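Local coordinates for protein yeast glycogen phosphorylase (PDB 1YGP) that belongs to the carbohydrate phosphorylase family of the GT-B clan and holds a bound pyridoxal-5'-phosphate in an internal pocket, at residues R346-K349 with P353-E356; W436-D441 with K498-F503; Y624-M629 with A675-N680. All coordinates share one frame; numbering follows the deposited sequence.

Contact 1 of 3, residues R346-K349 with P353-E356; sequences RFKK and PWTE. With PO4 (phosphate ion), chain C.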
loop_
_atom_site.group_PDB
_atom_site.type_symbol
_atom_site.label_atom_id
_atom_site.label_comp_id
_atom_site.label_asym_id
_atom_site.label_seq_id
_atom_site.Cartn_x
_atom_site.Cartn_y
_atom_site.Cartn_z
ATOM N N ARG A 346 -7.678 -15.320 -22.446
ATOM C CA ARG A 346 -8.497 -16.405 -21.956
ATOM C C ARG A 346 -9.106 -17.142 -23.148
ATOM O O ARG A 346 -9.070 -18.374 -23.169
ATOM C CB ARG A 346 -9.537 -15.791 -21.055
ATOM C CG ARG A 346 -10.355 -16.793 -20.288
ATOM C CD ARG A 346 -11.213 -16.123 -19.223
ATOM N NE ARG A 346 -10.363 -15.425 -18.277
ATOM C CZ ARG A 346 -10.480 -14.109 -18.096
ATOM N NH1 ARG A 346 -11.389 -13.402 -18.771
ATOM N NH2 ARG A 346 -9.624 -13.485 -17.283
ATOM N N PHE A 347 -9.553 -16.419 -24.201
ATOM C CA PHE A 347 -10.166 -17.012 -25.402
ATOM C C PHE A 347 -9.179 -17.902 -26.129
ATOM O O PHE A 347 -9.537 -19.002 -26.572
ATOM C CB PHE A 347 -10.648 -15.951 -26.421
ATOM C CG PHE A 347 -11.359 -16.509 -27.656
ATOM C CD1 PHE A 347 -12.633 -17.091 -27.548
ATOM C CD2 PHE A 347 -10.739 -16.437 -28.911
ATOM C CE1 PHE A 347 -13.278 -17.593 -28.684
ATOM C CE2 PHE A 347 -11.386 -16.941 -30.046
ATOM C CZ PHE A 347 -12.658 -17.519 -29.934
ATOM N N LYS A 348 -7.923 -17.486 -26.239
ATOM C CA LYS A 348 -6.997 -18.326 -26.964
ATOM C C LYS A 348 -6.659 -19.576 -26.182
ATOM O O LYS A 348 -6.256 -20.536 -26.829
ATOM C CB LYS A 348 -5.763 -17.566 -27.297
ATOM C CG LYS A 348 -6.145 -16.452 -28.262
ATOM C CD LYS A 348 -4.867 -15.881 -28.801
ATOM C CE LYS A 348 -5.032 -14.418 -29.014
ATOM N NZ LYS A 348 -3.769 -13.894 -29.500
ATOM N N LYS A 349 -6.871 -19.724 -24.871
ATOM C CA LYS A 349 -6.690 -21.042 -24.265
ATOM C C LYS A 349 -7.720 -21.996 -24.851
ATOM O O LYS A 349 -7.510 -23.200 -24.831
ATOM C CB LYS A 349 -6.962 -21.136 -22.781
ATOM C CG LYS A 349 -6.094 -20.458 -21.765
ATOM C CD LYS A 349 -6.745 -21.002 -20.510
ATOM C CE LYS A 349 -6.188 -20.334 -19.283
ATOM N NZ LYS A 349 -6.566 -21.079 -18.100
ATOM N N PRO A 353 -11.418 -21.178 -33.128
ATOM C CA PRO A 353 -11.208 -20.273 -34.239
ATOM C C PRO A 353 -11.758 -18.888 -33.941
ATOM O O PRO A 353 -12.844 -18.810 -33.370
ATOM C CB PRO A 353 -11.916 -20.932 -35.380
ATOM C CG PRO A 353 -11.956 -22.373 -34.988
ATOM C CD PRO A 353 -12.277 -22.275 -33.524
ATOM N N TRP A 354 -11.122 -17.793 -34.369
ATOM C CA TRP A 354 -11.670 -16.454 -34.202
ATOM C C TRP A 354 -13.102 -16.312 -34.646
ATOM O O TRP A 354 -13.842 -15.561 -34.019
ATOM C CB TRP A 354 -10.865 -15.412 -34.965
ATOM C CG TRP A 354 -9.586 -15.104 -34.213
ATOM C CD1 TRP A 354 -8.377 -15.447 -34.741
ATOM C CD2 TRP A 354 -9.487 -14.557 -32.954
ATOM N NE1 TRP A 354 -7.505 -15.138 -33.819
ATOM C CE2 TRP A 354 -8.111 -14.613 -32.747
ATOM C CE3 TRP A 354 -10.319 -14.037 -31.965
ATOM C CZ2 TRP A 354 -7.541 -14.163 -31.563
ATOM C CZ3 TRP A 354 -9.752 -13.584 -30.779
ATOM C CH2 TRP A 354 -8.377 -13.647 -30.577
ATOM N N THR A 355 -13.563 -17.054 -35.651
ATOM C CA THR A 355 -14.946 -16.951 -36.088
ATOM C C THR A 355 -15.960 -17.371 -35.041
ATOM O O THR A 355 -17.135 -17.064 -35.198
ATOM C CB THR A 355 -15.128 -17.778 -37.371
ATOM O OG1 THR A 355 -14.280 -18.934 -37.326
ATOM C CG2 THR A 355 -14.780 -16.915 -38.586
ATOM N N GLU A 356 -15.536 -18.040 -33.964
ATOM C CA GLU A 356 -16.440 -18.394 -32.889
ATOM C C GLU A 356 -16.434 -17.420 -31.721
ATOM O O GLU A 356 -17.235 -17.574 -30.785
ATOM C CB GLU A 356 -16.117 -19.734 -32.327
ATOM C CG GLU A 356 -16.155 -20.809 -33.368
ATOM C CD GLU A 356 -16.168 -22.175 -32.727
ATOM O OE1 GLU A 356 -15.304 -22.465 -31.897
ATOM O OE2 GLU A 356 -17.059 -22.945 -33.070
HETATM P P PO4 C . -7.773 -17.237 -16.637
HETATM O O1 PO4 C . -9.158 -17.737 -16.710
HETATM O O2 PO4 C . -7.801 -15.925 -15.965
HETATM O O3 PO4 C . -6.919 -18.180 -15.858
HETATM O O4 PO4 C . -7.199 -17.104 -17.990
#
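Phe347 and Trp354 pack where the long helix 322-350 gives way to a 3-10 turn that leads into helix 357-360, a short connection between two helices of the phosphorylase fold. The tight part is aromatic. With CG anti to the backbone N (chi1 -177°), Phe347 is directed at the turn, and its CD2 lies 3.6 Å from Trp354 CZ3. The ring planes meet obliquely, at 33°; Phe357 adds a ring edge-to-face with Phe347. The tip of the phenyl ring, Phe347 CZ, lies 3.7 Å from Pro353 O, which sits at the ring edge. Pro353 O also accepts the backbone bond from Glu356 N that closes the turn.

Toward solvent the contact thins out. Lys348 brings only its CE to the indole edge, 3.6 Å from Trp354 CZ2, while its NZ pairs with Glu385. On the same helix Arg346 shares a phosphate ion, probably from the crystallisation liquor, with Arg345 and Thr8, while Asp342 takes a salt bridge from Arg346 NH2. Of its three bonds to the ion, those from NE and NH2 to phosphate O2 are weak; the third runs from Arg346 NE to phosphate O1 at 3.0 Å.

Contact 2 of 3, residues W436-D441 with K498-F503; sequences WFFLED and KDFIKF. Unlike the reference sequence in segment 436-441: Glu440 (reference Gln).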
loop_
_atom_site.group_PDB
_atom_site.type_symbol
_atom_site.label_atom_id
_atom_site.label_comp_id
_atom_site.label_asym_id
_atom_site.label_seq_id
_atom_site.Cartn_x
_atom_site.Cartn_y
_atom_site.Cartn_z
ATOM N N TRP A 436 -16.329 5.384 -42.581
ATOM C CA TRP A 436 -16.384 5.436 -44.032
ATOM C C TRP A 436 -17.330 4.392 -44.563
ATOM O O TRP A 436 -18.294 4.723 -45.258
ATOM C CB TRP A 436 -15.008 5.195 -44.668
ATOM C CG TRP A 436 -15.060 5.327 -46.180
ATOM C CD1 TRP A 436 -15.018 4.198 -46.952
ATOM C CD2 TRP A 436 -15.169 6.493 -46.910
ATOM N NE1 TRP A 436 -15.110 4.642 -48.182
ATOM C CE2 TRP A 436 -15.198 5.983 -48.218
ATOM C CE3 TRP A 436 -15.244 7.874 -46.709
ATOM C CZ2 TRP A 436 -15.296 6.836 -49.326
ATOM C CZ3 TRP A 436 -15.343 8.732 -47.812
ATOM C CH2 TRP A 436 -15.367 8.216 -49.110
ATOM N N PHE A 437 -17.075 3.136 -44.240
ATOM C CA PHE A 437 -17.949 2.108 -44.730
ATOM C C PHE A 437 -19.379 2.305 -44.212
ATOM O O PHE A 437 -20.326 2.111 -44.978
ATOM C CB PHE A 437 -17.380 0.776 -44.311
ATOM C CG PHE A 437 -16.001 0.508 -44.897
ATOM C CD1 PHE A 437 -15.796 0.519 -46.276
ATOM C CD2 PHE A 437 -14.930 0.232 -44.047
ATOM C CE1 PHE A 437 -14.525 0.251 -46.785
ATOM C CE2 PHE A 437 -13.665 -0.032 -44.570
ATOM C CZ PHE A 437 -13.462 -0.023 -45.937
ATOM N N PHE A 438 -19.605 2.752 -42.966
ATOM C CA PHE A 438 -20.951 2.964 -42.423
ATOM C C PHE A 438 -21.666 3.994 -43.283
ATOM O O PHE A 438 -22.782 3.751 -43.734
ATOM C CB PHE A 438 -20.865 3.457 -40.963
ATOM C CG PHE A 438 -22.170 3.981 -40.394
ATOM C CD1 PHE A 438 -23.268 3.138 -40.201
ATOM C CD2 PHE A 438 -22.280 5.332 -40.067
ATOM C CE1 PHE A 438 -24.469 3.650 -39.688
ATOM C CE2 PHE A 438 -23.484 5.845 -39.554
ATOM C CZ PHE A 438 -24.581 5.004 -39.365
ATOM N N LEU A 439 -21.018 5.115 -43.577
ATOM C CA LEU A 439 -21.621 6.147 -44.381
ATOM C C LEU A 439 -21.862 5.695 -45.828
ATOM O O LEU A 439 -22.821 6.135 -46.478
ATOM C CB LEU A 439 -20.701 7.336 -44.242
ATOM C CG LEU A 439 -21.330 8.552 -43.602
ATOM C CD1 LEU A 439 -22.196 8.229 -42.399
ATOM C CD2 LEU A 439 -20.209 9.410 -43.146
ATOM N N GLU A 440 -21.068 4.761 -46.358
ATOM C CA GLU A 440 -21.359 4.168 -47.654
ATOM C C GLU A 440 -22.656 3.405 -47.499
ATOM O O GLU A 440 -23.628 3.698 -48.194
ATOM C CB GLU A 440 -20.317 3.176 -48.108
ATOM C CG GLU A 440 -19.137 3.803 -48.808
ATOM C CD GLU A 440 -18.168 2.788 -49.416
ATOM O OE1 GLU A 440 -18.384 1.571 -49.313
ATOM O OE2 GLU A 440 -17.175 3.227 -50.003
ATOM N N ASP A 441 -22.742 2.493 -46.541
ATOM C CA ASP A 441 -23.951 1.730 -46.322
ATOM C C ASP A 441 -25.191 2.596 -46.180
ATOM O O ASP A 441 -26.266 2.227 -46.657
ATOM C CB ASP A 441 -23.765 0.895 -45.088
ATOM C CG ASP A 441 -22.864 -0.303 -45.315
ATOM O OD1 ASP A 441 -21.816 -0.175 -45.961
ATOM O OD2 ASP A 441 -23.227 -1.376 -44.832
ATOM N N LYS A 498 -32.807 8.571 -33.545
ATOM C CA LYS A 498 -33.784 8.388 -34.620
ATOM C C LYS A 498 -33.212 7.947 -35.977
ATOM O O LYS A 498 -33.644 6.961 -36.582
ATOM C CB LYS A 498 -34.548 9.689 -34.817
ATOM N N ASP A 499 -32.152 8.599 -36.460
ATOM C CA ASP A 499 -31.553 8.237 -37.728
ATOM C C ASP A 499 -30.979 6.828 -37.695
ATOM O O ASP A 499 -31.083 6.080 -38.670
ATOM C CB ASP A 499 -30.467 9.228 -38.063
ATOM C CG ASP A 499 -30.900 10.680 -38.269
ATOM O OD1 ASP A 499 -32.036 10.942 -38.675
ATOM O OD2 ASP A 499 -30.067 11.557 -38.028
ATOM N N PHE A 500 -30.432 6.426 -36.542
ATOM C CA PHE A 500 -29.868 5.095 -36.381
ATOM C C PHE A 500 -30.993 4.082 -36.397
ATOM O O PHE A 500 -30.804 2.981 -36.923
ATOM C CB PHE A 500 -29.090 4.986 -35.073
ATOM C CG PHE A 500 -27.746 5.682 -35.209
ATOM C CD1 PHE A 500 -26.683 5.024 -35.825
ATOM C CD2 PHE A 500 -27.583 7.001 -34.781
ATOM C CE1 PHE A 500 -25.467 5.695 -36.016
ATOM C CE2 PHE A 500 -26.361 7.656 -34.982
ATOM C CZ PHE A 500 -25.301 7.009 -35.600
ATOM N N ILE A 501 -32.195 4.442 -35.913
ATOM C CA ILE A 501 -33.337 3.533 -35.977
ATOM C C ILE A 501 -33.714 3.429 -37.439
ATOM O O ILE A 501 -33.992 2.319 -37.872
ATOM C CB ILE A 501 -34.627 3.999 -35.289
ATOM C CG1 ILE A 501 -34.406 4.765 -34.012
ATOM C CG2 ILE A 501 -35.418 2.743 -35.004
ATOM C CD1 ILE A 501 -33.563 4.052 -32.967
ATOM N N LYS A 502 -33.713 4.520 -38.218
ATOM C CA LYS A 502 -34.085 4.456 -39.624
ATOM C C LYS A 502 -33.190 3.490 -40.366
ATOM O O LYS A 502 -33.671 2.596 -41.043
ATOM C CB LYS A 502 -33.955 5.808 -40.319
ATOM N N PHE A 503 -31.884 3.620 -40.189
ATOM C CA PHE A 503 -30.932 2.771 -40.873
ATOM C C PHE A 503 -30.841 1.333 -40.358
ATOM O O PHE A 503 -30.600 0.425 -41.157
ATOM C CB PHE A 503 -29.572 3.473 -40.796
ATOM C CG PHE A 503 -28.451 2.672 -41.426
ATOM C CD1 PHE A 503 -28.390 2.530 -42.809
ATOM C CD2 PHE A 503 -27.512 2.050 -40.606
ATOM C CE1 PHE A 503 -27.379 1.751 -43.367
ATOM C CE2 PHE A 503 -26.507 1.274 -41.178
ATOM C CZ PHE A 503 -26.436 1.121 -42.558
#
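Phe438 meets two phenylalanines of one short helix in two different ways: its plane is almost parallel to Phe500 and almost perpendicular to Phe503. The planes of Phe438 and Phe500 differ by 8°, yet the rings are so displaced, centroids 5.8 Å apart, that little of one faces the other. Contact there is between ring atoms, Phe438 CZ lying 3.5 Å from Phe500 CE1. Against Phe503 the same ring turns its edge to the other's face, an offset edge-to-face pair at 88°. Phe438 CE1 leads this approach and reaches Phe503 CE2 at 3.5 Å.

The backbones stay well apart, the axes of the two segments coming no closer than 12.6 Å, and long side chains span the gap. A chi1 of 168° swings the Phe438 ring out across it. One turn further on, Asp441 covers the far end of Phe503: its CB is 3.7 Å from Phe503 CZ, and Asp441 O lies near the ring plane at the edge, beside CE1. Ile456 and Val476 pack on Phe438 and Phe500, and Phe500 also touches Phe472 and Phe509, the latter on strand 509-511, an outermost strand of the mixed sheet.

Helix 498-504 is therefore joined to helix 425-445 through an aromatic cluster, so cohesion comes from apolar and ring-edge packing. The polar carbonyl at the rim of Phe503 probably contributes a weak electrostatic attraction to the ring's C-H edge.

Contact 3 of 3, residues Y624-M629 with A675-N680; sequences YRYLAM and ADIVNN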
loop_
_atom_site.group_PDB
_atom_site.type_symbol
_atom_site.label_atom_id
_atom_site.label_comp_id
_atom_site.label_asym_id
_atom_site.label_seq_id
_atom_site.Cartn_x
_atom_site.Cartn_y
_atom_site.Cartn_z
ATOM N N TYR A 624 -40.844 27.943 3.181
ATOM C CA TYR A 624 -42.250 28.337 3.126
ATOM C C TYR A 624 -43.001 27.842 4.356
ATOM O O TYR A 624 -43.603 28.659 5.058
ATOM C CB TYR A 624 -42.962 27.783 1.869
ATOM C CG TYR A 624 -44.481 27.994 1.932
ATOM C CD1 TYR A 624 -45.035 29.248 1.653
ATOM C CD2 TYR A 624 -45.305 26.947 2.379
ATOM C CE1 TYR A 624 -46.402 29.452 1.838
ATOM C CE2 TYR A 624 -46.667 27.148 2.568
ATOM C CZ TYR A 624 -47.207 28.401 2.295
ATOM O OH TYR A 624 -48.564 28.593 2.476
ATOM N N ARG A 625 -42.996 26.543 4.633
ATOM C CA ARG A 625 -43.691 26.010 5.779
ATOM C C ARG A 625 -43.208 26.745 7.020
ATOM O O ARG A 625 -44.056 27.306 7.705
ATOM C CB ARG A 625 -43.409 24.518 5.891
ATOM C CG ARG A 625 -44.029 23.874 7.129
ATOM C CD ARG A 625 -43.510 22.469 7.330
ATOM N NE ARG A 625 -44.479 21.455 6.952
ATOM C CZ ARG A 625 -44.913 20.585 7.872
ATOM N NH1 ARG A 625 -44.481 20.643 9.148
ATOM N NH2 ARG A 625 -45.743 19.610 7.510
ATOM N N TYR A 626 -41.904 26.866 7.279
ATOM C CA TYR A 626 -41.378 27.556 8.456
ATOM C C TYR A 626 -41.922 28.987 8.602
ATOM O O TYR A 626 -42.374 29.406 9.676
ATOM C CB TYR A 626 -39.856 27.604 8.379
ATOM C CG TYR A 626 -39.208 28.321 9.546
ATOM C CD1 TYR A 626 -39.314 27.785 10.834
ATOM C CD2 TYR A 626 -38.475 29.490 9.325
ATOM C CE1 TYR A 626 -38.673 28.417 11.905
ATOM C CE2 TYR A 626 -37.831 30.125 10.391
ATOM C CZ TYR A 626 -37.932 29.582 11.675
ATOM O OH TYR A 626 -37.266 30.182 12.731
ATOM N N LEU A 627 -41.904 29.744 7.510
ATOM C CA LEU A 627 -42.431 31.096 7.499
ATOM C C LEU A 627 -43.920 31.125 7.830
ATOM O O LEU A 627 -44.385 31.981 8.589
ATOM C CB LEU A 627 -42.158 31.697 6.127
ATOM C CG LEU A 627 -41.201 32.874 6.050
ATOM C CD1 LEU A 627 -40.105 32.828 7.119
ATOM C CD2 LEU A 627 -40.645 32.853 4.645
ATOM N N ALA A 628 -44.662 30.155 7.324
ATOM C CA ALA A 628 -46.068 30.043 7.615
ATOM C C ALA A 628 -46.295 29.705 9.095
ATOM O O ALA A 628 -47.143 30.307 9.757
ATOM C CB ALA A 628 -46.645 28.959 6.730
ATOM N N MET A 629 -45.497 28.812 9.678
ATOM C CA MET A 629 -45.623 28.402 11.071
ATOM C C MET A 629 -45.404 29.567 12.011
ATOM O O MET A 629 -46.203 29.859 12.896
ATOM C CB MET A 629 -44.599 27.375 11.468
ATOM C CG MET A 629 -44.508 26.114 10.664
ATOM S SD MET A 629 -43.245 25.114 11.477
ATOM C CE MET A 629 -44.344 23.871 12.091
ATOM N N ALA A 675 -31.274 24.750 8.344
ATOM C CA ALA A 675 -31.162 23.870 9.494
ATOM C C ALA A 675 -30.699 24.608 10.729
ATOM O O ALA A 675 -31.231 24.358 11.811
ATOM C CB ALA A 675 -30.174 22.751 9.231
ATOM N N ASP A 676 -29.767 25.552 10.617
ATOM C CA ASP A 676 -29.351 26.282 11.791
ATOM C C ASP A 676 -30.394 27.195 12.374
ATOM O O ASP A 676 -30.416 27.307 13.594
ATOM C CB ASP A 676 -28.107 27.105 11.516
ATOM C CG ASP A 676 -26.830 26.298 11.720
ATOM O OD1 ASP A 676 -26.844 25.293 12.445
ATOM O OD2 ASP A 676 -25.805 26.686 11.158
ATOM N N ILE A 677 -31.276 27.831 11.610
ATOM C CA ILE A 677 -32.311 28.704 12.169
ATOM C C ILE A 677 -33.489 27.892 12.726
ATOM O O ILE A 677 -33.848 28.019 13.902
ATOM C CB ILE A 677 -32.708 29.684 11.034
ATOM C CG1 ILE A 677 -31.552 30.673 10.920
ATOM C CG2 ILE A 677 -34.031 30.390 11.276
ATOM C CD1 ILE A 677 -31.563 31.574 9.659
ATOM N N VAL A 678 -34.032 26.971 11.923
ATOM C CA VAL A 678 -35.184 26.146 12.263
ATOM C C VAL A 678 -34.872 25.185 13.398
ATOM O O VAL A 678 -35.627 25.107 14.356
ATOM C CB VAL A 678 -35.612 25.382 11.006
ATOM C CG1 VAL A 678 -36.746 24.424 11.321
ATOM C CG2 VAL A 678 -36.047 26.387 9.939
ATOM N N ASN A 679 -33.743 24.491 13.394
ATOM C CA ASN A 679 -33.465 23.535 14.453
ATOM C C ASN A 679 -33.287 24.178 15.805
ATOM O O ASN A 679 -33.512 23.576 16.864
ATOM C CB ASN A 679 -32.200 22.739 14.185
ATOM C CG ASN A 679 -32.285 21.711 13.069
ATOM O OD1 ASN A 679 -33.340 21.217 12.673
ATOM N ND2 ASN A 679 -31.151 21.349 12.498
ATOM N N ASN A 680 -32.900 25.445 15.792
ATOM C CA ASN A 680 -32.605 26.086 17.052
ATOM C C ASN A 680 -33.647 27.112 17.419
ATOM O O ASN A 680 -33.460 27.897 18.356
ATOM C CB ASN A 680 -31.220 26.711 16.961
ATOM C CG ASN A 680 -30.185 25.638 16.657
ATOM O OD1 ASN A 680 -30.103 24.599 17.312
ATOM N ND2 ASN A 680 -29.379 25.789 15.620
#
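Two successive beta-alpha-beta crossovers of the six-stranded parallel sheet, the Rossmann-like half of a GT-B fold, supply helices 615-634 and 662-678, and here Tyr626 of the first lies against Val678 and Ile677 of the second. The core of the contact is a CH-pi interaction. Val678 CG2 stands over the middle of one face of the Tyr626 ring, 3.7 Å from its centroid and only 11° off the ring normal. The methyl is thus almost equally close to several ring atoms, Tyr626 CG and CD1 being the nearest.

The tyrosine's CG sits beside its own carbonyl carbon (chi1 179°), which carries the ring from helix 615-634 across to its neighbour. Ile677 uses its CG2 branch, which comes in obliquely by the phenol end: it lies 3.6 Å from Tyr626 OH and 3.9 Å from Tyr626 CE2. Between them the two methyls touch the length of the ring, from its root to its hydroxyl.

Within 675-680, Asn680 ND2 reaches back to Asp676 O at 2.7 Å, on a lone pair and in the carbonyl plane, but the bond is bent (138° at the hydrogen) and the acceptor is tilted from the amide plane of Asn680. Beyond the contact Val678 also packs on Leu688, the first residue of edge strand 688-693, and Ile684 touches Tyr626.

The chemistry is divided along one side chain: the ring joins the buried apolar packing between the helices, whereas its hydroxyl makes weak hydrogen bonds, to Asp681 just after segment 675-680 and to Lys630 one turn along its own helix.

How the contacts relate
The three contacts follow one another in series along the chain; none nests in or crosses another. Contact 1 closes a tight turn of three intervening residues and leads into strand 361-366 of the nine-stranded mixed sheet. Contact 2 closes a 56-residue loop, containing helices 451-456 and 470-477 and strand 478-483, that brings helix 498-504 back to helix 425-445 before strand 509-511 ends the same sheet. In the other half, contact 3 spans 45 residues and joins two helices that each connect neighbouring strands of the six-stranded parallel sheet. Contacts 1 and 2 are about 18 Å apart at their nearest atoms; contacts 1 and 3, about 49 Å apart likewise, lie on opposite sides of the chain's centre.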